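PDB 3HE0: transcriptional regulator, TetR family, which probably binds cis-regulatory DNA through a helix-turn-helix domain and thereby controls transcription of target genes. Local coordinates for residues Arg87-Thr90 against Met91-Ile95; Val154-Gly157 against Leu158-Ala162; Asn97-Ser101 against Asn102-Ile106; Ala188-Asp191 against Ala192-Lys195; Leu137-Gln140 against Gly141-Glu144. One frame throughout, in Å; residues are numbered along the deposited sequence.

Contact 1 (Arg87-Thr90 against Met91-Ile95). Unlike the reference sequence in segment 87-90: R87 (reference Cys).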
loop_
_atom_site.group_PDB
_atom_site.type_symbol
_atom_site.label_atom_id
_atom_site.label_comp_id
_atom_site.label_asym_id
_atom_site.label_seq_id
_atom_site.Cartn_x
_atom_site.Cartn_y
_atom_site.Cartn_z
ATOM N N ARG A 87 8.586 -21.949 -5.304
ATOM C CA ARG A 87 8.317 -21.314 -4.014
ATOM C C ARG A 87 7.908 -19.846 -4.237
ATOM O O ARG A 87 6.968 -19.366 -3.627
ATOM C CB ARG A 87 9.533 -21.384 -3.091
ATOM C CG ARG A 87 9.838 -22.776 -2.590
ATOM C CD ARG A 87 10.950 -22.744 -1.581
ATOM N NE ARG A 87 12.214 -23.074 -2.208
ATOM C CZ ARG A 87 13.412 -22.707 -1.756
ATOM N NH1 ARG A 87 14.493 -23.083 -2.417
ATOM N NH2 ARG A 87 13.552 -21.963 -0.668
ATOM N N TYR A 88 8.615 -19.161 -5.120
ATOM C CA TYR A 88 8.294 -17.767 -5.423
ATOM C C TYR A 88 6.855 -17.653 -5.941
ATOM O O TYR A 88 6.065 -16.858 -5.428
ATOM C CB TYR A 88 9.295 -17.180 -6.418
ATOM C CG TYR A 88 8.967 -15.760 -6.809
ATOM C CD1 TYR A 88 9.357 -14.696 -6.020
ATOM C CD2 TYR A 88 8.232 -15.482 -7.946
ATOM C CE1 TYR A 88 9.027 -13.377 -6.373
ATOM C CE2 TYR A 88 7.915 -14.160 -8.312
ATOM C CZ TYR A 88 8.313 -13.129 -7.518
ATOM O OH TYR A 88 7.999 -11.838 -7.861
ATOM N N ARG A 89 6.507 -18.493 -6.919
ATOM C CA ARG A 89 5.184 -18.445 -7.528
ATOM C C ARG A 89 4.101 -18.729 -6.507
ATOM O O ARG A 89 3.036 -18.099 -6.538
ATOM C CB ARG A 89 5.069 -19.440 -8.700
ATOM C CG ARG A 89 3.708 -19.413 -9.441
ATOM C CD ARG A 89 3.620 -20.396 -10.632
ATOM N NE ARG A 89 4.366 -19.877 -11.766
ATOM C CZ ARG A 89 5.617 -20.212 -12.087
ATOM N NH1 ARG A 89 6.189 -19.653 -13.148
ATOM N NH2 ARG A 89 6.302 -21.108 -11.362
ATOM N N THR A 90 4.337 -19.695 -5.622
ATOM C CA THR A 90 3.331 -20.054 -4.647
ATOM C C THR A 90 2.995 -18.854 -3.755
ATOM O O THR A 90 1.835 -18.481 -3.602
ATOM C CB THR A 90 3.778 -21.267 -3.768
ATOM O OG1 THR A 90 4.118 -22.367 -4.614
ATOM C CG2 THR A 90 2.680 -21.716 -2.824
HETATM N N MSE A 91 4.024 -18.258 -3.169
HETATM C CA MSE A 91 3.845 -17.139 -2.262
HETATM C C MSE A 91 3.239 -15.952 -3.002
HETATM O O MSE A 91 2.378 -15.265 -2.464
HETATM C CB MSE A 91 5.182 -16.734 -1.637
HETATM C CG MSE A 91 5.691 -17.756 -0.647
HETATM SE SE MSE A 91 7.465 -17.291 0.002
HETATM C CE MSE A 91 7.686 -18.748 1.281
ATOM N N TRP A 92 3.681 -15.726 -4.235
ATOM C CA TRP A 92 3.175 -14.598 -5.031
ATOM C C TRP A 92 1.667 -14.762 -5.175
ATOM O O TRP A 92 0.917 -13.823 -4.987
ATOM C CB TRP A 92 3.860 -14.574 -6.402
ATOM C CG TRP A 92 3.738 -13.307 -7.150
ATOM C CD1 TRP A 92 4.717 -12.360 -7.348
ATOM C CD2 TRP A 92 2.581 -12.829 -7.837
ATOM N NE1 TRP A 92 4.227 -11.328 -8.111
ATOM C CE2 TRP A 92 2.918 -11.602 -8.426
ATOM C CE3 TRP A 92 1.294 -13.334 -8.028
ATOM C CZ2 TRP A 92 2.009 -10.865 -9.155
ATOM C CZ3 TRP A 92 0.403 -12.599 -8.765
ATOM C CH2 TRP A 92 0.764 -11.379 -9.318
ATOM N N LEU A 93 1.228 -15.976 -5.491
ATOM C CA LEU A 93 -0.202 -16.268 -5.686
ATOM C C LEU A 93 -0.976 -16.273 -4.372
ATOM O O LEU A 93 -2.134 -15.860 -4.321
ATOM C CB LEU A 93 -0.401 -17.604 -6.408
ATOM C CG LEU A 93 -0.146 -17.556 -7.917
ATOM C CD1 LEU A 93 -0.243 -18.961 -8.528
ATOM C CD2 LEU A 93 -1.122 -16.609 -8.621
ATOM N N ASN A 94 -0.352 -16.729 -3.297
ATOM C CA ASN A 94 -0.976 -16.555 -1.979
ATOM C C ASN A 94 -1.205 -15.061 -1.700
ATOM O O ASN A 94 -2.228 -14.663 -1.130
ATOM C CB ASN A 94 -0.114 -17.165 -0.852
ATOM C CG ASN A 94 -0.066 -18.692 -0.890
ATOM O OD1 ASN A 94 -0.949 -19.323 -1.432
ATOM N ND2 ASN A 94 0.983 -19.286 -0.300
ATOM N N ILE A 95 -0.243 -14.224 -2.067
ATOM C CA ILE A 95 -0.406 -12.796 -1.804
ATOM C C ILE A 95 -1.588 -12.292 -2.622
ATOM O O ILE A 95 -2.404 -11.552 -2.116
ATOM C CB ILE A 95 0.877 -11.957 -2.085
ATOM C CG1 ILE A 95 1.954 -12.255 -1.047
ATOM C CG2 ILE A 95 0.564 -10.422 -2.073
ATOM C CD1 ILE A 95 3.380 -11.811 -1.499
#
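Y88 and W92 both place CG trans to their own backbone nitrogen, with chi1 of 177° and -164°, and this shared choice lays the two aromatic side chains next to each other, pointing the same way from successive turns of α-helix 84-97 in the C-terminal domain. The pair is a worked example of the i to i+4 relationship, in which residues four apart share one face of a helix. The rings meet obliquely, the Y88 centroid 5.5 Å from that of the five-membered ring of W92 and the planes 49° apart. Contact falls at the rim: CZ of Y88 comes within 3.7 Å of CD1 of W92, and the phenol oxygen lies at the indole edge, near its plane. That hydroxyl is fixed by a hydrogen bond with OG of S189 on helix 179-193, while the Y88 ring also packs against F160. Two further i to i+4 pairs run along the same helix. CG of R89 rests 4.1 Å from CD1 of L93, and the guanidinium of R89 reaches E183 in a salt bridge. CG2 of T90 sits 3.9 Å from ND2 of N94, whose amide donates to the carbonyls of V74 and A76, whereas OG1 of T90 bonds to O of E86. The backbone bonds of the helix run through this last pair as well, N of N94 to O of T90 at 2.8 Å.

Contact 2 (Val154-Gly157 against Leu158-Ala162); sequences VLSG and LSFEA
This is a buried helix-to-helix junction, where 154-157 in helix 152-158 gives way through L158 and S159 to the start of helix 160-171, and the contact is a local one around the break. S159 leaves helical geometry, with phi and psi of -128° and -88°, and the chain changes direction there. With chi1 at 61°, OG of S159 lies between the backbone N and the carbonyl carbon and donates to O of L155 at 2.7 Å. The carbonyl of S156 takes two backbone donors at the turn. It accepts from N of S159 at 3.2 Å and from N of E161 at 2.9 Å, the two arriving from opposite faces of its plane; the second is an i to i+5 bond, one residue longer than the α-helical kind. OG of S156 and OE2 of E161 are modelled only 2.4 Å apart, too short for the bond length to be trusted. OE1 of E161 has a firmer partner, a salt bridge to K169 of the second subunit. CG1 of V154 packs alongside CD1 of L158 at 3.8 Å, and Y175 of the second subunit packs on V154. The arrangement is that of a helix interrupted at a non-helical residue, with an i to i+5 (π-type) backbone bond across the break, at the subunit interface of a TetR-type all-helical C-terminal domain.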
loop_
_atom_site.group_PDB
_atom_site.type_symbol
_atom_site.label_atom_id
_atom_site.label_comp_id
_atom_site.label_asym_id
_atom_site.label_seq_id
_atom_site.Cartn_x
_atom_site.Cartn_y
_atom_site.Cartn_z
ATOM N N VAL A 154 14.756 -5.122 0.242
ATOM C CA VAL A 154 14.708 -4.508 -1.090
ATOM C C VAL A 154 14.135 -5.538 -2.081
ATOM O O VAL A 154 13.227 -5.250 -2.848
ATOM C CB VAL A 154 16.086 -4.012 -1.509
ATOM C CG1 VAL A 154 16.094 -3.469 -2.972
ATOM C CG2 VAL A 154 16.581 -2.953 -0.526
ATOM N N LEU A 155 14.632 -6.768 -2.030
ATOM C CA LEU A 155 14.109 -7.816 -2.888
ATOM C C LEU A 155 12.587 -7.963 -2.670
ATOM O O LEU A 155 11.813 -8.067 -3.622
ATOM C CB LEU A 155 14.841 -9.133 -2.616
ATOM C CG LEU A 155 16.336 -9.152 -2.967
ATOM C CD1 LEU A 155 16.950 -10.504 -2.553
ATOM C CD2 LEU A 155 16.568 -8.841 -4.460
ATOM N N SER A 156 12.149 -7.909 -1.412
ATOM C CA SER A 156 10.720 -8.030 -1.125
ATOM C C SER A 156 9.949 -6.846 -1.708
ATOM O O SER A 156 8.921 -7.037 -2.365
ATOM C CB SER A 156 10.451 -8.165 0.372
ATOM O OG SER A 156 9.051 -8.437 0.618
ATOM N N GLY A 157 10.476 -5.641 -1.505
ATOM C CA GLY A 157 9.854 -4.431 -2.043
ATOM C C GLY A 157 9.719 -4.453 -3.560
ATOM O O GLY A 157 8.782 -3.907 -4.085
ATOM N N LEU A 158 10.650 -5.106 -4.258
ATOM C CA LEU A 158 10.667 -5.122 -5.716
ATOM C C LEU A 158 9.751 -6.169 -6.343
ATOM O O LEU A 158 9.434 -6.074 -7.534
ATOM C CB LEU A 158 12.082 -5.389 -6.202
ATOM C CG LEU A 158 13.085 -4.258 -6.032
ATOM C CD1 LEU A 158 14.479 -4.914 -6.040
ATOM C CD2 LEU A 158 12.889 -3.114 -7.065
ATOM N N SER A 159 9.306 -7.138 -5.540
ATOM C CA SER A 159 8.632 -8.308 -6.050
ATOM C C SER A 159 7.283 -8.519 -5.314
ATOM O O SER A 159 6.250 -7.960 -5.722
ATOM C CB SER A 159 9.567 -9.521 -5.958
ATOM O OG SER A 159 9.949 -9.805 -4.627
ATOM N N PHE A 160 7.302 -9.241 -4.202
ATOM C CA PHE A 160 6.091 -9.473 -3.430
ATOM C C PHE A 160 5.320 -8.211 -3.072
ATOM O O PHE A 160 4.132 -8.118 -3.377
ATOM C CB PHE A 160 6.412 -10.252 -2.151
ATOM C CG PHE A 160 6.967 -11.627 -2.403
ATOM C CD1 PHE A 160 6.397 -12.467 -3.363
ATOM C CD2 PHE A 160 8.055 -12.092 -1.698
ATOM C CE1 PHE A 160 6.892 -13.761 -3.586
ATOM C CE2 PHE A 160 8.556 -13.404 -1.929
ATOM C CZ PHE A 160 7.973 -14.219 -2.878
ATOM N N GLU A 161 5.982 -7.262 -2.404
ATOM C CA GLU A 161 5.287 -6.108 -1.783
ATOM C C GLU A 161 4.678 -5.241 -2.852
ATOM O O GLU A 161 3.646 -4.571 -2.628
ATOM C CB GLU A 161 6.196 -5.256 -0.860
ATOM C CG GLU A 161 6.366 -5.870 0.567
ATOM C CD GLU A 161 7.661 -5.451 1.270
ATOM O OE1 GLU A 161 7.886 -4.257 1.468
ATOM O OE2 GLU A 161 8.472 -6.316 1.638
ATOM N N ALA A 162 5.276 -5.282 -4.021
ATOM C CA ALA A 162 4.781 -4.444 -5.096
ATOM C C ALA A 162 3.492 -5.050 -5.628
ATOM O O ALA A 162 2.523 -4.325 -5.849
ATOM C CB ALA A 162 5.842 -4.244 -6.199
#

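Contact 3 (Asn97-Ser101 against Asn102-Ile106)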
loop_
_atom_site.group_PDB
_atom_site.type_symbol
_atom_site.label_atom_id
_atom_site.label_comp_id
_atom_site.label_asym_id
_atom_site.label_seq_id
_atom_site.Cartn_x
_atom_site.Cartn_y
_atom_site.Cartn_z
ATOM N N ASN A 97 -4.202 -13.827 -3.666
ATOM C CA ASN A 97 -5.442 -14.296 -3.082
ATOM C C ASN A 97 -5.781 -13.724 -1.721
ATOM O O ASN A 97 -6.865 -13.910 -1.269
ATOM C CB ASN A 97 -5.483 -15.830 -3.075
ATOM C CG ASN A 97 -5.587 -16.392 -4.479
ATOM O OD1 ASN A 97 -4.788 -17.228 -4.895
ATOM N ND2 ASN A 97 -6.537 -15.876 -5.241
ATOM N N LEU A 98 -4.889 -12.995 -1.081
ATOM C CA LEU A 98 -5.269 -12.283 0.132
ATOM C C LEU A 98 -6.062 -11.013 -0.167
ATOM O O LEU A 98 -6.669 -10.454 0.754
ATOM C CB LEU A 98 -4.042 -11.890 0.943
ATOM C CG LEU A 98 -3.538 -13.004 1.845
ATOM C CD1 LEU A 98 -2.195 -12.633 2.404
ATOM C CD2 LEU A 98 -4.535 -13.216 2.958
ATOM N N ALA A 99 -6.024 -10.532 -1.410
ATOM C CA ALA A 99 -6.610 -9.237 -1.708
ATOM C C ALA A 99 -8.106 -9.291 -1.421
ATOM O O ALA A 99 -8.768 -10.275 -1.750
ATOM C CB ALA A 99 -6.360 -8.833 -3.166
ATOM N N GLY A 100 -8.620 -8.228 -0.814
ATOM C CA GLY A 100 -10.024 -8.145 -0.416
ATOM C C GLY A 100 -10.359 -8.822 0.908
ATOM O O GLY A 100 -11.528 -8.950 1.256
ATOM N N SER A 101 -9.350 -9.273 1.638
ATOM C CA SER A 101 -9.537 -9.912 2.933
ATOM C C SER A 101 -9.513 -8.878 4.063
ATOM O O SER A 101 -9.043 -7.745 3.878
ATOM C CB SER A 101 -8.411 -10.923 3.189
ATOM O OG SER A 101 -7.183 -10.268 3.533
ATOM N N ASN A 102 -9.999 -9.294 5.240
ATOM C CA ASN A 102 -9.814 -8.526 6.472
ATOM C C ASN A 102 -8.336 -8.237 6.798
ATOM O O ASN A 102 -8.025 -7.163 7.299
ATOM C CB ASN A 102 -10.416 -9.272 7.684
ATOM C CG ASN A 102 -11.918 -9.061 7.838
ATOM O OD1 ASN A 102 -12.631 -8.778 6.868
ATOM N ND2 ASN A 102 -12.402 -9.196 9.066
ATOM N N LEU A 103 -7.452 -9.219 6.575
ATOM C CA LEU A 103 -6.038 -9.080 6.907
ATOM C C LEU A 103 -5.475 -7.881 6.150
ATOM O O LEU A 103 -4.856 -6.984 6.723
ATOM C CB LEU A 103 -5.259 -10.358 6.562
ATOM C CG LEU A 103 -5.582 -11.580 7.428
ATOM C CD1 LEU A 103 -4.752 -12.778 6.994
ATOM C CD2 LEU A 103 -5.385 -11.291 8.919
ATOM N N ASN A 104 -5.729 -7.851 4.853
ATOM C CA ASN A 104 -5.314 -6.706 4.061
ATOM C C ASN A 104 -5.954 -5.426 4.574
ATOM O O ASN A 104 -5.273 -4.397 4.728
ATOM C CB ASN A 104 -5.675 -6.908 2.593
ATOM C CG ASN A 104 -4.631 -7.677 1.845
ATOM O OD1 ASN A 104 -3.890 -8.478 2.426
ATOM N ND2 ASN A 104 -4.550 -7.442 0.550
ATOM N N ALA A 105 -7.258 -5.498 4.838
ATOM C CA ALA A 105 -8.009 -4.324 5.260
ATOM C C ALA A 105 -7.371 -3.675 6.521
ATOM O O ALA A 105 -7.133 -2.457 6.582
ATOM C CB ALA A 105 -9.477 -4.707 5.503
ATOM N N ILE A 106 -7.047 -4.518 7.494
ATOM C CA ILE A 106 -6.541 -4.065 8.780
ATOM C C ILE A 106 -5.128 -3.511 8.678
ATOM O O ILE A 106 -4.816 -2.455 9.249
ATOM C CB ILE A 106 -6.552 -5.217 9.806
ATOM C CG1 ILE A 106 -7.992 -5.622 10.113
ATOM C CG2 ILE A 106 -5.850 -4.806 11.101
ATOM C CD1 ILE A 106 -8.107 -7.043 10.629
#
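S101 and N104 meet through a nearly linear bond, N of N104 reaching OG of S101 at 3.1 Å with an N-H...O angle of 178°. The same OG donates to O of L98 at 2.8 Å, in the carbonyl plane, so one hydroxyl accepts from the first turn of helix 102-107 and gives to the loop before it. With chi1 at 75° the hydroxyl of S101 is turned in over its own backbone, where it can face both partners. The carbonyl of S101 then starts the regular helical pattern, accepting from N of A105 at 3.0 Å. Around this cap lies the amide of N104, which folds back over the loop: its ND2 is 3.5 Å from CA of A99, and its OD1 is 3.7 Å from CB of L98. On the flank facing helix 55-74, CD2 of L98 meets CD1 of L103 at 4.1 Å, the two side chains crossing obliquely. The loop itself is set by a type II β turn from L98 to S101, closed by N of S101 bonded to O of L98, with G100 at its third position and a phi of 82°. Farther out, L98 and L103 pack on helix 55-74, while ND2 of N102 bonds to Q22 on helix 13-27, in the N-terminal TetR region that probably binds DNA. The whole is a serine N-cap that follows a type II β turn and opens helix 102-107.

Contact 4 (Ala188-Asp191 against Ala192-Lys195)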
loop_
_atom_site.group_PDB
_atom_site.type_symbol
_atom_site.label_atom_id
_atom_site.label_comp_id
_atom_site.label_asym_id
_atom_site.label_seq_id
_atom_site.Cartn_x
_atom_site.Cartn_y
_atom_site.Cartn_z
ATOM N N ALA A 188 7.359 -11.089 -14.729
ATOM C CA ALA A 188 7.964 -9.769 -14.788
ATOM C C ALA A 188 8.568 -9.384 -13.430
ATOM O O ALA A 188 9.659 -8.787 -13.358
ATOM C CB ALA A 188 6.960 -8.710 -15.262
ATOM N N SER A 189 7.848 -9.713 -12.362
ATOM C CA SER A 189 8.325 -9.444 -11.009
ATOM C C SER A 189 9.561 -10.292 -10.683
ATOM O O SER A 189 10.471 -9.811 -10.022
ATOM C CB SER A 189 7.196 -9.597 -9.973
ATOM O OG SER A 189 6.697 -10.910 -9.879
ATOM N N TRP A 190 9.612 -11.531 -11.163
ATOM C CA TRP A 190 10.797 -12.380 -11.049
ATOM C C TRP A 190 11.992 -11.692 -11.743
ATOM O O TRP A 190 13.092 -11.677 -11.193
ATOM C CB TRP A 190 10.499 -13.720 -11.697
ATOM C CG TRP A 190 11.554 -14.719 -11.702
ATOM C CD1 TRP A 190 12.305 -15.090 -12.779
ATOM C CD2 TRP A 190 11.955 -15.580 -10.618
ATOM N NE1 TRP A 190 13.150 -16.102 -12.437
ATOM C CE2 TRP A 190 12.972 -16.411 -11.111
ATOM C CE3 TRP A 190 11.572 -15.699 -9.289
ATOM C CZ2 TRP A 190 13.608 -17.377 -10.325
ATOM C CZ3 TRP A 190 12.206 -16.656 -8.488
ATOM C CH2 TRP A 190 13.204 -17.484 -9.015
ATOM N N ASP A 191 11.753 -11.070 -12.902
ATOM C CA ASP A 191 12.797 -10.307 -13.587
ATOM C C ASP A 191 13.400 -9.224 -12.696
ATOM O O ASP A 191 14.594 -8.906 -12.822
ATOM C CB ASP A 191 12.264 -9.631 -14.844
ATOM C CG ASP A 191 12.142 -10.581 -16.025
ATOM O OD1 ASP A 191 12.762 -11.665 -15.946
ATOM O OD2 ASP A 191 11.446 -10.223 -17.027
ATOM N N ALA A 192 12.580 -8.624 -11.838
ATOM C CA ALA A 192 13.058 -7.555 -10.967
ATOM C C ALA A 192 14.130 -8.095 -10.017
ATOM O O ALA A 192 15.077 -7.424 -9.748
ATOM C CB ALA A 192 11.899 -6.912 -10.174
ATOM N N ILE A 193 13.987 -9.325 -9.553
ATOM C CA ILE A 193 14.864 -9.839 -8.500
ATOM C C ILE A 193 15.988 -10.748 -8.993
ATOM O O ILE A 193 16.982 -10.940 -8.272
ATOM C CB ILE A 193 14.071 -10.482 -7.332
ATOM C CG1 ILE A 193 13.261 -11.670 -7.821
ATOM C CG2 ILE A 193 13.220 -9.381 -6.612
ATOM C CD1 ILE A 193 12.577 -12.512 -6.668
ATOM N N ILE A 194 15.881 -11.274 -10.210
ATOM C CA ILE A 194 16.968 -12.102 -10.733
ATOM C C ILE A 194 18.047 -11.230 -11.412
ATOM O O ILE A 194 17.791 -10.072 -11.826
ATOM C CB ILE A 194 16.475 -13.236 -11.668
ATOM C CG1 ILE A 194 15.884 -12.697 -12.977
ATOM C CG2 ILE A 194 15.475 -14.145 -10.944
ATOM C CD1 ILE A 194 15.847 -13.773 -14.101
ATOM N N LYS A 195 19.258 -11.773 -11.445
ATOM C CA LYS A 195 20.380 -11.212 -12.193
ATOM C C LYS A 195 20.151 -11.424 -13.687
ATOM O O LYS A 195 19.541 -12.411 -14.073
ATOM C CB LYS A 195 21.688 -11.885 -11.756
ATOM C CG LYS A 195 22.127 -11.437 -10.384
ATOM C CD LYS A 195 23.297 -12.266 -9.823
ATOM C CE LYS A 195 24.641 -11.703 -10.222
ATOM N NZ LYS A 195 25.782 -12.447 -9.594
#
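The indole of W190 receives CG2 of I194 over one face, a CH-pi contact in which the methyl stands 3.5 Å from the centroid of the five-membered ring and 19° off its normal. The methyl lies towards the rim, 3.4 Å from both CE2 and NE1. CD1 of I193 approaches the benzene part of the same ring obliquely, 4.2 Å from CE3. Around the indole, Y88 and F147 form edge-to-face pairs with it and K85 makes a cation-pi contact, so aromatic, aliphatic and cationic groups all meet the ring. The side chains of W190 and I194 cross at about a right angle; with chi1 of I194 at 67°, CG2 lies trans to the carbonyl carbon and is delivered onto the indole. Here helix 179-193 runs out, and O of W190 takes two donors at its end: N of I194 at 3.0 Å, nearly in line with the carbonyl, and N of I193, also at 3.0 Å, from well above the carbonyl plane. The carbonyls of A192 and I194 instead accept from NZ of K148. OD2 of D191 makes a salt bridge to K148 of the second subunit, and A192 packs on its own counterpart there. As an example of how a helix ends at a dimer interface, the chemistry implies a division of labour: dispersion and ring contacts bury the tryptophan, K148 of the second subunit probably offsets the charge of D191, and K148 of the same chain supplies donors to the last carbonyls.

Contact 5 (Leu137-Gln140 against Gly141-Glu144)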
loop_
_atom_site.group_PDB
_atom_site.type_symbol
_atom_site.label_atom_id
_atom_site.label_comp_id
_atom_site.label_asym_id
_atom_site.label_seq_id
_atom_site.Cartn_x
_atom_site.Cartn_y
_atom_site.Cartn_z
ATOM N N LEU A 137 13.977 -18.223 0.950
ATOM C CA LEU A 137 13.925 -18.054 -0.503
ATOM C C LEU A 137 14.991 -17.054 -0.995
ATOM O O LEU A 137 15.820 -17.369 -1.854
ATOM C CB LEU A 137 12.529 -17.590 -0.948
ATOM C CG LEU A 137 12.408 -17.176 -2.420
ATOM C CD1 LEU A 137 12.501 -18.364 -3.384
ATOM C CD2 LEU A 137 11.135 -16.452 -2.683
ATOM N N PHE A 138 14.958 -15.843 -0.469
ATOM C CA PHE A 138 15.851 -14.787 -0.984
ATOM C C PHE A 138 17.331 -15.128 -0.645
ATOM O O PHE A 138 18.229 -14.964 -1.490
ATOM C CB PHE A 138 15.465 -13.422 -0.416
ATOM C CG PHE A 138 14.173 -12.847 -0.966
ATOM C CD1 PHE A 138 13.872 -12.881 -2.332
ATOM C CD2 PHE A 138 13.257 -12.242 -0.117
ATOM C CE1 PHE A 138 12.678 -12.354 -2.815
ATOM C CE2 PHE A 138 12.058 -11.683 -0.616
ATOM C CZ PHE A 138 11.778 -11.744 -1.951
ATOM N N ASN A 139 17.582 -15.640 0.561
ATOM C CA ASN A 139 18.948 -16.033 0.937
ATOM C C ASN A 139 19.459 -17.133 0.054
ATOM O O ASN A 139 20.586 -17.061 -0.438
ATOM C CB ASN A 139 19.055 -16.463 2.401
ATOM C CG ASN A 139 18.843 -15.313 3.358
ATOM O OD1 ASN A 139 19.071 -14.144 3.017
ATOM N ND2 ASN A 139 18.416 -15.633 4.559
ATOM N N GLN A 140 18.623 -18.129 -0.189
ATOM C CA GLN A 140 19.034 -19.249 -0.996
ATOM C C GLN A 140 19.295 -18.823 -2.429
ATOM O O GLN A 140 20.322 -19.181 -3.032
ATOM C CB GLN A 140 17.979 -20.339 -0.945
ATOM C CG GLN A 140 18.434 -21.589 -1.599
ATOM C CD GLN A 140 17.489 -22.741 -1.387
ATOM O OE1 GLN A 140 16.639 -22.715 -0.483
ATOM N NE2 GLN A 140 17.619 -23.767 -2.230
ATOM N N GLY A 141 18.384 -18.020 -2.956
ATOM C CA GLY A 141 18.554 -17.453 -4.270
ATOM C C GLY A 141 19.834 -16.679 -4.431
ATOM O O GLY A 141 20.478 -16.790 -5.468
ATOM N N LYS A 142 20.188 -15.871 -3.432
ATOM C CA LYS A 142 21.420 -15.079 -3.498
ATOM C C LYS A 142 22.613 -16.010 -3.390
ATOM O O LYS A 142 23.568 -15.859 -4.135
ATOM C CB LYS A 142 21.476 -13.983 -2.414
ATOM C CG LYS A 142 20.593 -12.759 -2.708
ATOM C CD LYS A 142 20.733 -11.673 -1.643
ATOM C CE LYS A 142 19.939 -11.951 -0.385
ATOM N NZ LYS A 142 20.045 -10.834 0.610
ATOM N N GLU A 143 22.542 -16.986 -2.488
ATOM C CA GLU A 143 23.623 -17.937 -2.317
ATOM C C GLU A 143 23.875 -18.669 -3.629
ATOM O O GLU A 143 25.024 -18.927 -3.998
ATOM C CB GLU A 143 23.302 -18.912 -1.173
ATOM C CG GLU A 143 23.337 -18.202 0.214
ATOM C CD GLU A 143 22.582 -18.918 1.356
ATOM O OE1 GLU A 143 22.201 -20.098 1.196
ATOM O OE2 GLU A 143 22.388 -18.287 2.428
ATOM N N GLU A 144 22.798 -18.957 -4.358
ATOM C CA GLU A 144 22.893 -19.694 -5.625
ATOM C C GLU A 144 23.250 -18.829 -6.820
ATOM O O GLU A 144 23.323 -19.327 -7.932
ATOM C CB GLU A 144 21.579 -20.440 -5.906
ATOM C CG GLU A 144 21.397 -21.660 -5.010
ATOM C CD GLU A 144 19.992 -22.259 -5.064
ATOM O OE1 GLU A 144 19.182 -21.876 -5.926
ATOM O OE2 GLU A 144 19.695 -23.147 -4.230
HETATM O O HOH W 1 20.288 -12.060 3.384
#
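NZ of K142, on helix 132-143, is gripped by several oxygens: it donates to OD1 of N152 and to the carbonyl of L150, and it meets a glycerol that probably came from the crystallisation liquor. A water lies 3.0 Å from NZ of K142 as well, but its approach to OD1 of N139 is doubtfully close, so a bridge between the two side chains is uncertain. N152 also gives its ND2 to OD1 of N139, so one asparagine from the next helix holds both side chains. The K142 chain bends at chi3, -79°, which leaves CE of K142 3.6 Å from O of F138. Farther along the helix, Q140 and E144 illustrate the i to i+4 polar pair. Both chains are extended and point the same way, and NE2 of Q140 donates to OE2 of E144 at 2.9 Å, with the oxygen lying in the plane of the amide. OE2 is met on its syn side but tilted 31° from the carboxylate plane, and the amide and carboxylate planes stand 83° apart. OE1 of Q140 has a weak bond with NH1 of R87. The E143 side chain turns back along the helix, its CG 3.0 Å from O of N139. The backbone bonds carry on to the last turn, where N of E144 reaches O of Q140 at 2.8 Å. The backbone of G141 also bonds to that of F147 in the following loop. Helix 132-143 thus ends between two neighbours: L137 and E144 rest on L84 of helix 84-97, while F138 and K142 lie against L155 of helix 152-158.

How the contacts relate
All five contacts are local, yet they differ with their place in the fold. Contacts 2 and 4 are buried and reach the second subunit, where E161 of one and D191 of the other each meet a lysine of that subunit; they touch through L155 and S159 against I193. Contact 1 is partly buried and touches contact 4 through Y88 and S189, contact 2 through Y88 and F160, and contact 5 by a weak bond between R87 and Q140. Contact 5, also partly buried, combines an apolar inner face, where F138 meets F160, with polar pairs outside. Contact 3 lies at the surface, beside helices 13-27 and 55-74, where a serine cap and a β turn rather than rings do the work; it follows contact 1 along the chain.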